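Local atomic coordinates of CD180 antigen (Mus musculus, PDB entry 3T6Q), a protein that may cooperate with MD-1 and TLR4 in the innate immune response of B cells to bacterial lipopolysaccharide, leading to NF-kappa-B activation. Residues A[40-45]-A[64-69]; A[270-275]-A[296-301]; A[425-430]-A[449-454]; A[528-533]-A[552-557]. All blocks are in the same frame, centred on the assembly; numbering follows the deposited sequence. Where two conformers were deposited one is given.

In the fold
Followed from the N terminus, the four contacts come strictly in series, each closing its own loop before the next opens, so that none nests in or crosses another. Contact 1 ties LRR 1 to LRR 2 through the turns that follow their strands. Contact 2, its centre about 53 Å from that of contact 1, joins loops of LRR 8 and LRR 9 beside a copper ion. Contact 3 pairs the strand starts of LRR 15 and LRR 16, and contact 4 carries LRR 19 into the strand 551-553 near the C-terminal end. The last two centres lie about 26 Å apart. In every case neighbouring coils of the leucine-rich solenoid are joined.

Contact 1. Residues A[40-45]-A[64-69]; sequences FSFNVL and LTRCQI
The turns that leave the strands of LRR 1 and LRR 2 lie one on the other here, with Phe42 against Arg66 and Asn43 against Cys67. The Phe42 ring and the aliphatic part of Arg66 meet obliquely, CE2 lying 3.8 Å from CD, and ring and guanidinium planes are inclined by 30°. Both side chains also serve an interface: Arg66 NE is hydrogen-bonded to the backbone of another protein chain of the assembly, and a basic side chain of that chain makes a cation-pi contact with Phe42. Close by, Ser41 CB rests 3.7 Å from Thr65 CB, while the hydroxyl of Thr65 bonds to Asp63.

Successive coils of a leucine-rich repeat commonly stack an asparagine ladder just past the strand. Asn43 occupies that position in the first coil, but Cys67 takes it in the second. Its sulfur, anti to the carbonyl carbon (chi1 -82°), receives the backbone N-H of Asn43, with N to SG 3.6 Å. The ladder resumes in the next coil, where Asn91 OD1 accepts from the N-H groups of Cys67 and Ile69.

Two backbone bonds flank the sulfur, Phe42 N to Thr65 O at 3.0 Å and Leu45 N to Cys67 O at 2.8 Å. On the interior side Leu45 CD1 meets Leu64 CD2 at 4.1 Å, the two side chains crossing at about a right angle, and Leu45 CB lies 3.9 Å from Ile69 CG1. A water sits within hydrogen-bonding distance of both Asn43 O and Arg66 O.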
loop_
_atom_site.group_PDB
_atom_site.type_symbol
_atom_site.label_atom_id
_atom_site.label_comp_id
_atom_site.label_asym_id
_atom_site.label_seq_id
_atom_site.Cartn_x
_atom_site.Cartn_y
_atom_site.Cartn_z
ATOM N N PHE A 40 5.642 -22.914 -0.260
ATOM C CA PHE A 40 4.393 -22.966 0.472
ATOM C C PHE A 40 3.441 -21.814 0.077
ATOM O O PHE A 40 2.542 -21.470 0.849
ATOM C CB PHE A 40 4.726 -22.926 1.985
ATOM C CG PHE A 40 3.718 -23.657 2.865
ATOM C CD1 PHE A 40 2.803 -22.955 3.640
ATOM C CD2 PHE A 40 3.710 -25.039 2.920
ATOM C CE1 PHE A 40 1.874 -23.629 4.444
ATOM C CE2 PHE A 40 2.796 -25.728 3.719
ATOM C CZ PHE A 40 1.873 -25.017 4.485
ATOM N N SER A 41 3.649 -21.219 -1.099
ATOM C CA SER A 41 2.857 -20.046 -1.490
ATOM C C SER A 41 1.377 -20.359 -1.617
ATOM O O SER A 41 0.990 -21.486 -1.923
ATOM C CB SER A 41 3.349 -19.425 -2.787
ATOM O OG SER A 41 3.329 -20.360 -3.845
ATOM N N PHE A 42 0.571 -19.331 -1.391
ATOM C CA PHE A 42 -0.879 -19.381 -1.607
ATOM C C PHE A 42 -1.582 -20.351 -0.657
ATOM O O PHE A 42 -2.554 -21.004 -1.039
ATOM C CB PHE A 42 -1.239 -19.678 -3.068
ATOM C CG PHE A 42 -0.752 -18.616 -4.052
ATOM C CD1 PHE A 42 0.386 -18.826 -4.806
ATOM C CD2 PHE A 42 -1.457 -17.420 -4.221
ATOM C CE1 PHE A 42 0.837 -17.872 -5.719
ATOM C CE2 PHE A 42 -1.026 -16.467 -5.149
ATOM C CZ PHE A 42 0.131 -16.680 -5.875
ATOM N N ASN A 43 -1.091 -20.435 0.574
ATOM C CA ASN A 43 -1.820 -21.164 1.602
ATOM C C ASN A 43 -2.427 -20.162 2.561
ATOM O O ASN A 43 -2.652 -18.987 2.170
ATOM C CB ASN A 43 -0.921 -22.225 2.261
ATOM C CG ASN A 43 -0.634 -23.379 1.325
ATOM O OD1 ASN A 43 0.524 -23.613 0.912
ATOM N ND2 ASN A 43 -1.684 -24.078 0.921
ATOM N N VAL A 44 -2.744 -20.591 3.781
ATOM C CA VAL A 44 -3.533 -19.743 4.692
ATOM C C VAL A 44 -3.001 -19.810 6.118
ATOM O O VAL A 44 -3.395 -20.711 6.883
ATOM C CB VAL A 44 -5.034 -20.120 4.704
ATOM C CG1 VAL A 44 -5.813 -19.087 5.513
ATOM C CG2 VAL A 44 -5.596 -20.221 3.282
ATOM N N LEU A 45 -2.172 -18.826 6.481
ATOM C CA LEU A 45 -1.458 -18.789 7.763
ATOM C C LEU A 45 -1.621 -17.452 8.488
ATOM O O LEU A 45 -0.698 -16.646 8.533
ATOM C CB LEU A 45 0.037 -19.094 7.534
ATOM C CG LEU A 45 0.354 -20.415 6.842
ATOM C CD1 LEU A 45 1.831 -20.351 6.483
ATOM C CD2 LEU A 45 0.070 -21.662 7.690
ATOM N N LEU A 64 6.767 -18.267 1.514
ATOM C CA LEU A 64 5.457 -18.005 2.113
ATOM C C LEU A 64 4.679 -16.866 1.334
ATOM O O LEU A 64 3.855 -16.157 1.902
ATOM C CB LEU A 64 5.683 -17.615 3.569
ATOM C CG LEU A 64 6.374 -18.707 4.433
ATOM C CD1 LEU A 64 6.878 -18.103 5.734
ATOM C CD2 LEU A 64 5.467 -19.887 4.675
ATOM N N THR A 65 4.966 -16.728 0.046
ATOM C CA THR A 65 4.291 -15.748 -0.828
ATOM C C THR A 65 2.775 -15.842 -0.706
ATOM O O THR A 65 2.209 -16.930 -0.822
ATOM C CB THR A 65 4.662 -15.990 -2.304
ATOM O OG1 THR A 65 6.030 -15.656 -2.499
ATOM C CG2 THR A 65 3.766 -15.144 -3.270
ATOM N N ARG A 66 2.137 -14.708 -0.427
ATOM C CA ARG A 66 0.686 -14.608 -0.402
ATOM C C ARG A 66 0.014 -15.761 0.410
ATOM O O ARG A 66 -0.829 -16.522 -0.119
ATOM C CB ARG A 66 0.080 -14.455 -1.809
ATOM C CG ARG A 66 -1.424 -14.092 -1.746
ATOM C CD ARG A 66 -2.044 -13.463 -2.978
ATOM N NE ARG A 66 -1.517 -12.121 -3.195
ATOM C CZ ARG A 66 -2.088 -10.996 -2.791
ATOM N NH1 ARG A 66 -1.490 -9.866 -3.039
ATOM N NH2 ARG A 66 -3.231 -11.004 -2.116
ATOM N N CYS A 67 0.410 -15.874 1.677
ATOM C CA CYS A 67 -0.158 -16.881 2.599
ATOM C C CYS A 67 -1.145 -16.273 3.595
ATOM O O CYS A 67 -1.467 -16.895 4.606
ATOM C CB CYS A 67 0.967 -17.617 3.367
ATOM S SG CYS A 67 1.625 -18.922 2.315
ATOM N N GLN A 68 -1.581 -15.045 3.333
ATOM C CA GLN A 68 -2.525 -14.354 4.231
ATOM C C GLN A 68 -1.984 -14.195 5.666
ATOM O O GLN A 68 -2.740 -14.206 6.651
ATOM C CB GLN A 68 -3.903 -15.057 4.176
ATOM C CG GLN A 68 -4.548 -14.956 2.805
ATOM C CD GLN A 68 -5.832 -15.747 2.698
ATOM O OE1 GLN A 68 -5.968 -16.606 1.836
ATOM N NE2 GLN A 68 -6.784 -15.462 3.576
ATOM N N ILE A 69 -0.669 -13.995 5.798
ATOM C CA ILE A 69 -0.051 -13.835 7.105
ATOM C C ILE A 69 -0.191 -12.395 7.579
ATOM O O ILE A 69 0.244 -11.483 6.884
ATOM C CB ILE A 69 1.458 -14.192 7.050
ATOM C CG1 ILE A 69 1.625 -15.637 6.621
ATOM C CG2 ILE A 69 2.114 -13.916 8.399
ATOM C CD1 ILE A 69 3.057 -15.902 6.066
HETATM O O HOH W 1 -3.397 -17.538 -0.069
#

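Contact 2. Residues A[270-275]-A[296-301]. With CU (copper (II) ion), chain J.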
loop_
_atom_site.group_PDB
_atom_site.type_symbol
_atom_site.label_atom_id
_atom_site.label_comp_id
_atom_site.label_asym_id
_atom_site.label_seq_id
_atom_site.Cartn_x
_atom_site.Cartn_y
_atom_site.Cartn_z
ATOM N N SER A 270 19.878 15.892 -32.246
ATOM C CA SER A 270 20.985 16.787 -32.565
ATOM C C SER A 270 22.268 15.967 -32.710
ATOM O O SER A 270 22.458 14.971 -31.976
ATOM C CB SER A 270 21.148 17.822 -31.425
ATOM O OG SER A 270 22.468 18.362 -31.454
ATOM N N SER A 271 23.168 16.384 -33.590
ATOM C CA SER A 271 24.495 15.774 -33.656
ATOM C C SER A 271 25.347 15.984 -32.381
ATOM O O SER A 271 26.405 15.340 -32.198
ATOM C CB SER A 271 25.234 16.307 -34.871
ATOM O OG SER A 271 25.303 17.733 -34.797
ATOM N N ASN A 272 24.908 16.897 -31.510
ATOM C CA ASN A 272 25.600 17.153 -30.236
ATOM C C ASN A 272 25.015 16.383 -29.047
ATOM O O ASN A 272 25.451 16.573 -27.895
ATOM C CB ASN A 272 25.585 18.659 -29.919
ATOM C CG ASN A 272 26.792 19.084 -29.114
ATOM O OD1 ASN A 272 27.822 18.399 -29.119
ATOM N ND2 ASN A 272 26.676 20.234 -28.423
ATOM N N THR A 273 24.054 15.490 -29.313
ATOM C CA THR A 273 23.293 14.843 -28.225
ATOM C C THR A 273 24.193 14.050 -27.250
ATOM O O THR A 273 23.950 14.077 -26.047
ATOM C CB THR A 273 22.220 13.890 -28.778
ATOM O OG1 THR A 273 21.311 14.644 -29.585
ATOM C CG2 THR A 273 21.437 13.180 -27.629
ATOM N N PHE A 274 25.207 13.350 -27.780
ATOM C CA PHE A 274 26.009 12.445 -26.957
ATOM C C PHE A 274 27.406 12.976 -26.600
ATOM O O PHE A 274 28.284 12.206 -26.181
ATOM C CB PHE A 274 26.107 11.066 -27.637
ATOM C CG PHE A 274 24.745 10.422 -27.846
ATOM C CD1 PHE A 274 24.045 9.882 -26.756
ATOM C CD2 PHE A 274 24.167 10.387 -29.104
ATOM C CE1 PHE A 274 22.769 9.300 -26.926
ATOM C CE2 PHE A 274 22.901 9.790 -29.292
ATOM C CZ PHE A 274 22.204 9.265 -28.212
ATOM N N HIS A 275 27.605 14.289 -26.691
ATOM C CA HIS A 275 28.959 14.816 -26.407
ATOM C C HIS A 275 29.449 14.571 -24.982
ATOM O O HIS A 275 30.655 14.539 -24.796
ATOM C CB HIS A 275 29.086 16.307 -26.777
ATOM C CG HIS A 275 28.364 17.237 -25.826
ATOM N ND1 HIS A 275 27.079 17.624 -26.003
ATOM C CD2 HIS A 275 28.797 17.844 -24.643
ATOM C CE1 HIS A 275 26.710 18.454 -25.003
ATOM N NE2 HIS A 275 27.762 18.586 -24.170
ATOM N N GLY A 296 28.978 12.941 -37.717
ATOM C CA GLY A 296 29.589 13.834 -36.710
ATOM C C GLY A 296 28.800 13.815 -35.404
ATOM O O GLY A 296 28.683 14.849 -34.749
ATOM N N LEU A 297 28.230 12.652 -35.039
ATOM C CA LEU A 297 27.538 12.469 -33.768
ATOM C C LEU A 297 28.625 12.278 -32.705
ATOM O O LEU A 297 28.981 11.142 -32.387
ATOM C CB LEU A 297 26.619 11.216 -33.807
ATOM C CG LEU A 297 25.692 10.920 -32.610
ATOM C CD1 LEU A 297 24.611 11.999 -32.508
ATOM C CD2 LEU A 297 25.008 9.551 -32.736
ATOM N N VAL A 298 29.134 13.387 -32.150
ATOM C CA VAL A 298 30.341 13.390 -31.282
ATOM C C VAL A 298 30.122 12.648 -29.935
ATOM O O VAL A 298 28.977 12.594 -29.427
ATOM C CB VAL A 298 30.823 14.843 -30.984
ATOM C CG1 VAL A 298 31.387 15.491 -32.253
ATOM C CG2 VAL A 298 29.650 15.666 -30.469
ATOM N N GLY A 299 31.215 12.091 -29.386
ATOM C CA GLY A 299 31.234 11.602 -27.999
ATOM C C GLY A 299 31.104 10.083 -27.859
ATOM O O GLY A 299 31.017 9.552 -26.747
ATOM N N LEU A 300 31.116 9.371 -28.984
ATOM C CA LEU A 300 30.942 7.928 -28.962
ATOM C C LEU A 300 32.059 7.272 -29.752
ATOM O O LEU A 300 31.957 6.125 -30.143
ATOM C CB LEU A 300 29.558 7.557 -29.577
ATOM C CG LEU A 300 28.351 8.155 -28.843
ATOM C CD1 LEU A 300 27.093 7.777 -29.628
ATOM C CD2 LEU A 300 28.195 7.645 -27.396
ATOM N N SER A 301 33.153 8.001 -30.005
ATOM C CA SER A 301 34.205 7.431 -30.846
ATOM C C SER A 301 34.943 6.216 -30.197
ATOM O O SER A 301 35.607 5.431 -30.910
ATOM C CB SER A 301 35.197 8.556 -31.221
ATOM O OG SER A 301 36.053 8.759 -30.116
HETATM CU CU CU J . 27.573 20.019 -22.727
HETATM O O HOH W 2 26.613 13.465 -30.215
#
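Apolar packing between 270-275 and 296-301 gathers round Phe274. Leu297 comes to the edge of the ring, its CD1 near the ring plane and 3.8 Å from Phe274 CD2, while Leu300 approaches from the backbone end, CG lying 3.9 Å from Phe274 CB. Thr273 CG2 covers one ring face over its centre, and Phe277 meets Phe274 edge-to-face.

These LRR 8 and LRR 9 loops flank strand 282-284 in the chain, and Phe274, placed where typical repeats carry a core phenylalanine, packs with Leu300 on its Leu283.

Direct polar bonding is sparse: Val298 N donates weakly to Ser271 O at 3.4 Å. A water does more, giving protons to Ser271 O at 2.7 Å and to Val298 O at 2.6 Å and accepting from Phe274 N. Gly299, at positive phi, brings its CA to Phe274 O in a C-H...O contact.

Metal binding falls to His275. With CG between backbone N and carbonyl carbon (chi1 73°), its ND1 donates to Asn272 O at 2.7 Å, nearly straight (169°) and in the planes of both ring and carbonyl, which fixes the ring's rotation. On the far side of the ring NE2 holds the copper ion at 2.0 Å, a metal shared with Glu249.

Contact 3. Residues A[425-430]-A[449-454]; sequences HLLKVL and PALQHL. With NAG (2-acetamido-2-deoxy-beta-D-glucopyranose), chain F.
Leu451 CD1 packs against both Leu427 and Leu430, 4.0 Å from Leu427 CD2 and 3.9 Å from Leu430 CB. Further along, Leu430 CD2 meets Leu454 CD1 at 3.9 Å, the two side chains side by side and pointing the same way. This is the leucine core of adjacent coils in a leucine-rich solenoid: LRR 15 and LRR 16 set parallel strands next to each other and send equivalent leucines inward. In Leu430 and Leu454 alike CG stands anti to the backbone N (chi1 176° and 177°), which sends both CG atoms the same way from the backbone.

Outside this core the backbones zip together. Lys428 O receives two N-H groups, that of Gln452 at 2.9 Å and, weakly, that of His453, and Leu430 N then donates to His453 O. Where the chains spread apart, a water bridges them, donating to Leu427 O and accepting from Ala450 N. Beyond it Pro449 CG sits over one face of the His425 ring, 4.1 Å from the centroid and 25° off the normal, a CH-pi contact.

On the face opposite the leucines, Val429 and His453 run side by side, Val429 CG2 lying 4.0 Å from His453 CB. Both touch an N-linked glycan, whose sugar also bonds to Asp406. Its hydroxymethyl group meets the imidazole, O6 lying 3.3 Å from His453 CE1.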
loop_
_atom_site.group_PDB
_atom_site.type_symbol
_atom_site.label_atom_id
_atom_site.label_comp_id
_atom_site.label_asym_id
_atom_site.label_seq_id
_atom_site.Cartn_x
_atom_site.Cartn_y
_atom_site.Cartn_z
ATOM N N HIS A 425 36.232 -21.413 -42.321
ATOM C CA HIS A 425 37.029 -22.446 -41.669
ATOM C C HIS A 425 37.070 -22.376 -40.180
ATOM O O HIS A 425 37.608 -23.265 -39.572
ATOM C CB HIS A 425 38.465 -22.358 -42.201
ATOM C CG HIS A 425 38.647 -22.930 -43.587
ATOM N ND1 HIS A 425 37.606 -23.251 -44.402
ATOM C CD2 HIS A 425 39.812 -23.201 -44.315
ATOM C CE1 HIS A 425 38.082 -23.737 -45.566
ATOM N NE2 HIS A 425 39.430 -23.704 -45.514
ATOM N N LEU A 426 36.567 -21.310 -39.545
ATOM C CA LEU A 426 36.498 -21.292 -38.075
ATOM C C LEU A 426 35.051 -21.444 -37.547
ATOM O O LEU A 426 34.836 -21.373 -36.360
ATOM C CB LEU A 426 37.095 -19.977 -37.519
ATOM C CG LEU A 426 38.614 -19.721 -37.786
ATOM C CD1 LEU A 426 39.040 -18.358 -37.219
ATOM C CD2 LEU A 426 39.446 -20.838 -37.145
ATOM N N LEU A 427 34.070 -21.595 -38.427
ATOM C CA LEU A 427 32.666 -21.598 -37.957
ATOM C C LEU A 427 32.420 -22.882 -37.165
ATOM O O LEU A 427 32.750 -23.989 -37.657
ATOM C CB LEU A 427 31.703 -21.536 -39.140
ATOM C CG LEU A 427 30.239 -21.241 -38.724
ATOM C CD1 LEU A 427 30.043 -19.778 -38.312
ATOM C CD2 LEU A 427 29.363 -21.537 -39.949
ATOM N N LYS A 428 31.866 -22.730 -35.960
ATOM C CA LYS A 428 31.638 -23.852 -35.063
ATOM C C LYS A 428 30.141 -24.115 -34.919
ATOM O O LYS A 428 29.773 -25.256 -34.662
ATOM C CB LYS A 428 32.183 -23.570 -33.666
ATOM C CG LYS A 428 33.707 -23.477 -33.613
ATOM C CD LYS A 428 34.150 -23.295 -32.166
ATOM C CE LYS A 428 34.978 -22.033 -32.007
ATOM N NZ LYS A 428 35.552 -21.982 -30.630
ATOM N N VAL A 429 29.313 -23.057 -35.041
ATOM C CA VAL A 429 27.875 -23.178 -34.756
ATOM C C VAL A 429 27.087 -22.547 -35.916
ATOM O O VAL A 429 27.318 -21.377 -36.267
ATOM C CB VAL A 429 27.454 -22.470 -33.441
ATOM C CG1 VAL A 429 25.924 -22.547 -33.262
ATOM C CG2 VAL A 429 28.137 -23.082 -32.217
ATOM N N LEU A 430 26.167 -23.319 -36.502
ATOM C CA LEU A 430 25.382 -22.838 -37.645
ATOM C C LEU A 430 23.917 -23.230 -37.403
ATOM O O LEU A 430 23.616 -24.432 -37.249
ATOM C CB LEU A 430 25.915 -23.452 -38.956
ATOM C CG LEU A 430 25.195 -23.162 -40.267
ATOM C CD1 LEU A 430 25.058 -21.650 -40.529
ATOM C CD2 LEU A 430 25.940 -23.820 -41.430
ATOM N N PRO A 449 35.116 -27.051 -42.198
ATOM C CA PRO A 449 35.878 -28.112 -41.502
ATOM C C PRO A 449 35.824 -28.080 -39.975
ATOM O O PRO A 449 36.037 -29.117 -39.342
ATOM C CB PRO A 449 37.334 -27.879 -42.006
ATOM C CG PRO A 449 37.381 -26.388 -42.316
ATOM C CD PRO A 449 36.003 -26.126 -42.932
ATOM N N ALA A 450 35.564 -26.923 -39.377
ATOM C CA ALA A 450 35.514 -26.801 -37.893
ATOM C C ALA A 450 34.120 -26.922 -37.314
ATOM O O ALA A 450 33.962 -26.886 -36.099
ATOM C CB ALA A 450 36.137 -25.468 -37.446
ATOM N N LEU A 451 33.100 -27.048 -38.170
ATOM C CA LEU A 451 31.709 -27.040 -37.687
ATOM C C LEU A 451 31.424 -28.140 -36.660
ATOM O O LEU A 451 31.612 -29.331 -36.958
ATOM C CB LEU A 451 30.686 -27.132 -38.837
ATOM C CG LEU A 451 29.285 -26.662 -38.392
ATOM C CD1 LEU A 451 29.299 -25.138 -38.137
ATOM C CD2 LEU A 451 28.202 -27.027 -39.414
ATOM N N GLN A 452 30.945 -27.727 -35.482
ATOM C CA GLN A 452 30.625 -28.628 -34.366
ATOM C C GLN A 452 29.133 -28.827 -34.125
ATOM O O GLN A 452 28.728 -29.851 -33.572
ATOM C CB GLN A 452 31.192 -28.077 -33.056
ATOM C CG GLN A 452 32.723 -28.018 -33.001
ATOM C CD GLN A 452 33.181 -27.399 -31.694
ATOM O OE1 GLN A 452 32.391 -27.232 -30.760
ATOM N NE2 GLN A 452 34.429 -27.004 -31.636
ATOM N N HIS A 453 28.326 -27.854 -34.547
ATOM C CA HIS A 453 26.927 -27.771 -34.096
ATOM C C HIS A 453 26.104 -27.269 -35.267
ATOM O O HIS A 453 26.330 -26.158 -35.784
ATOM C CB HIS A 453 26.852 -26.844 -32.873
ATOM C CG HIS A 453 25.505 -26.722 -32.222
ATOM N ND1 HIS A 453 25.348 -26.184 -30.986
ATOM C CD2 HIS A 453 24.216 -26.993 -32.695
ATOM C CE1 HIS A 453 24.043 -26.144 -30.669
ATOM N NE2 HIS A 453 23.342 -26.625 -31.715
ATOM N N LEU A 454 25.164 -28.101 -35.737
ATOM C CA LEU A 454 24.352 -27.719 -36.903
ATOM C C LEU A 454 22.900 -27.959 -36.587
ATOM O O LEU A 454 22.513 -29.112 -36.269
ATOM C CB LEU A 454 24.737 -28.532 -38.135
ATOM C CG LEU A 454 23.960 -28.343 -39.440
ATOM C CD1 LEU A 454 24.143 -26.900 -39.929
ATOM C CD2 LEU A 454 24.431 -29.355 -40.475
HETATM C C1 NAG F . 20.073 -21.171 -33.250
HETATM C C2 NAG F . 19.277 -20.402 -32.184
HETATM C C3 NAG F . 20.282 -19.833 -31.158
HETATM C C4 NAG F . 21.213 -20.921 -30.569
HETATM C C5 NAG F . 21.842 -21.748 -31.698
HETATM C C6 NAG F . 22.635 -22.951 -31.179
HETATM C C7 NAG F . 17.177 -19.213 -32.730
HETATM C C8 NAG F . 16.512 -18.039 -33.438
HETATM N N2 NAG F . 18.498 -19.318 -32.827
HETATM O O3 NAG F . 19.554 -19.214 -30.087
HETATM O O4 NAG F . 22.333 -20.303 -29.914
HETATM O O5 NAG F . 20.849 -22.208 -32.614
HETATM O O6 NAG F . 21.805 -23.757 -30.365
HETATM O O7 NAG F . 16.501 -20.017 -32.092
HETATM O O HOH W 3 33.964 -24.635 -40.051
#

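Contact 4. Residues A[528-533]-A[552-557]; sequences LNLASN and INLRQN
The amides of Asn529 and Asn553 lie side by side, pointing the same way with planes 24° apart, and Asn529 OD1 rests 3.5 Å from Asn553 CB. CG is anti to the backbone N in both (chi1 -170° and -166°), and Asn553 ND2 is hydrogen-bonded to Glu580 and Asp581. Each OD1 also turns back to accept the backbone N-H two residues on, from Ala531 and Arg555 respectively, so both form Asx turns. Two further amides work through their edges. Asn557 directs its ND2 hydrogens, within the amide plane, to Leu530 O at 2.9 Å and to Leu554 O at 3.1 Å. Asn533 ND2 reaches Leu530 O as well, at 3.1 Å, and the two donors approach that oxygen from opposite faces of its carbonyl plane.

This is the asparagine ladder of the leucine-rich repeat, in which a side chain from each coil bonds to backbone groups of its own coil and of the one before. Asn533 continues it backward to Leu507 and Leu512. Before the turn the strands pair in parallel, with Asn553 N to Leu528 O at 3.0 Å; past it Ser532 N donates to Arg555 O at 3.0 Å.

Inward, Leu530 CB touches Leu554 CD2 at 3.9 Å, and helix 566-574 packs on Leu554 through Phe568. Outward, Ala531 CB lies 3.6 Å from Arg555 CG, and the guanidinium forms salt bridges with Asp581 and Asp584. A water donates to both Asn533 O and Gln556 O.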
loop_
_atom_site.group_PDB
_atom_site.type_symbol
_atom_site.label_atom_id
_atom_site.label_comp_id
_atom_site.label_asym_id
_atom_site.label_seq_id
_atom_site.Cartn_x
_atom_site.Cartn_y
_atom_site.Cartn_z
ATOM N N LEU A 528 20.854 -39.705 -28.113
ATOM C CA LEU A 528 20.070 -40.033 -29.313
ATOM C C LEU A 528 18.611 -39.800 -28.971
ATOM O O LEU A 528 18.037 -40.541 -28.180
ATOM C CB LEU A 528 20.254 -41.469 -29.724
ATOM C CG LEU A 528 19.329 -41.963 -30.868
ATOM C CD1 LEU A 528 19.495 -41.148 -32.141
ATOM C CD2 LEU A 528 19.616 -43.434 -31.156
ATOM N N ASN A 529 18.035 -38.742 -29.523
ATOM C CA ASN A 529 16.631 -38.448 -29.258
ATOM C C ASN A 529 15.784 -38.970 -30.404
ATOM O O ASN A 529 15.869 -38.453 -31.514
ATOM C CB ASN A 529 16.429 -36.923 -29.096
ATOM C CG ASN A 529 15.052 -36.570 -28.578
ATOM O OD1 ASN A 529 14.200 -37.431 -28.409
ATOM N ND2 ASN A 529 14.824 -35.276 -28.337
ATOM N N LEU A 530 15.004 -40.025 -30.130
ATOM C CA LEU A 530 14.068 -40.591 -31.097
ATOM C C LEU A 530 12.605 -40.303 -30.702
ATOM O O LEU A 530 11.702 -41.005 -31.158
ATOM C CB LEU A 530 14.290 -42.110 -31.271
ATOM C CG LEU A 530 15.573 -42.378 -32.102
ATOM C CD1 LEU A 530 16.045 -43.824 -32.028
ATOM C CD2 LEU A 530 15.368 -41.979 -33.543
ATOM N N ALA A 531 12.360 -39.298 -29.854
ATOM C CA ALA A 531 11.005 -39.050 -29.364
ATOM C C ALA A 531 10.073 -38.755 -30.526
ATOM O O ALA A 531 10.505 -38.165 -31.534
ATOM C CB ALA A 531 10.976 -37.868 -28.367
ATOM N N SER A 532 8.794 -39.153 -30.396
ATOM C CA SER A 532 7.769 -38.834 -31.395
ATOM C C SER A 532 8.156 -39.261 -32.795
ATOM O O SER A 532 8.269 -38.442 -33.694
ATOM C CB SER A 532 7.390 -37.348 -31.412
ATOM O OG SER A 532 6.883 -36.985 -30.143
ATOM N N ASN A 533 8.391 -40.545 -32.958
ATOM C CA ASN A 533 8.582 -41.115 -34.279
ATOM C C ASN A 533 7.585 -42.258 -34.445
ATOM O O ASN A 533 6.593 -42.281 -33.736
ATOM C CB ASN A 533 10.028 -41.581 -34.393
ATOM C CG ASN A 533 10.899 -40.459 -34.908
ATOM O OD1 ASN A 533 10.720 -40.040 -36.041
ATOM N ND2 ASN A 533 11.759 -39.890 -34.041
ATOM N N ILE A 552 19.202 -42.639 -24.710
ATOM C CA ILE A 552 18.258 -42.734 -25.814
ATOM C C ILE A 552 16.892 -42.319 -25.279
ATOM O O ILE A 552 16.496 -42.753 -24.175
ATOM C CB ILE A 552 18.177 -44.186 -26.316
ATOM C CG1 ILE A 552 19.548 -44.671 -26.758
ATOM C CG2 ILE A 552 17.187 -44.342 -27.469
ATOM C CD1 ILE A 552 19.869 -45.985 -26.126
ATOM N N ASN A 553 16.189 -41.495 -26.050
ATOM C CA ASN A 553 14.817 -41.083 -25.736
ATOM C C ASN A 553 13.861 -41.673 -26.778
ATOM O O ASN A 553 13.909 -41.306 -27.955
ATOM C CB ASN A 553 14.687 -39.547 -25.690
ATOM C CG ASN A 553 13.388 -39.075 -25.034
ATOM O OD1 ASN A 553 12.340 -39.716 -25.166
ATOM N ND2 ASN A 553 13.440 -37.915 -24.362
ATOM N N LEU A 554 13.009 -42.597 -26.324
ATOM C CA LEU A 554 12.014 -43.251 -27.162
ATOM C C LEU A 554 10.590 -42.910 -26.740
ATOM O O LEU A 554 9.637 -43.602 -27.124
ATOM C CB LEU A 554 12.237 -44.771 -27.084
ATOM C CG LEU A 554 13.408 -45.287 -27.899
ATOM C CD1 LEU A 554 13.845 -46.659 -27.354
ATOM C CD2 LEU A 554 12.999 -45.327 -29.384
ATOM N N ARG A 555 10.417 -41.848 -25.949
ATOM C CA ARG A 555 9.065 -41.445 -25.558
ATOM C C ARG A 555 8.161 -41.156 -26.795
ATOM O O ARG A 555 8.658 -40.809 -27.890
ATOM C CB ARG A 555 9.149 -40.217 -24.624
ATOM C CG ARG A 555 9.342 -38.910 -25.364
ATOM C CD ARG A 555 9.470 -37.777 -24.355
ATOM N NE ARG A 555 8.164 -37.436 -23.835
ATOM C CZ ARG A 555 7.957 -36.691 -22.751
ATOM N NH1 ARG A 555 8.977 -36.186 -22.085
ATOM N NH2 ARG A 555 6.724 -36.434 -22.352
ATOM N N GLN A 556 6.843 -41.357 -26.619
ATOM C CA GLN A 556 5.851 -41.027 -27.632
ATOM C C GLN A 556 6.124 -41.754 -28.959
ATOM O O GLN A 556 5.995 -41.180 -30.040
ATOM C CB GLN A 556 5.745 -39.504 -27.791
ATOM C CG GLN A 556 5.025 -38.858 -26.598
ATOM C CD GLN A 556 4.995 -37.340 -26.647
ATOM O OE1 GLN A 556 5.853 -36.673 -26.070
ATOM N NE2 GLN A 556 4.004 -36.788 -27.328
ATOM N N ASN A 557 6.565 -43.006 -28.846
ATOM C CA ASN A 557 6.547 -43.911 -30.010
ATOM C C ASN A 557 5.473 -44.998 -29.879
ATOM O O ASN A 557 5.137 -45.391 -28.756
ATOM C CB ASN A 557 7.927 -44.527 -30.213
ATOM C CG ASN A 557 8.856 -43.576 -30.916
ATOM O OD1 ASN A 557 8.854 -43.499 -32.138
ATOM N ND2 ASN A 557 9.628 -42.803 -30.141
HETATM O O HOH W 4 4.780 -40.725 -32.663
#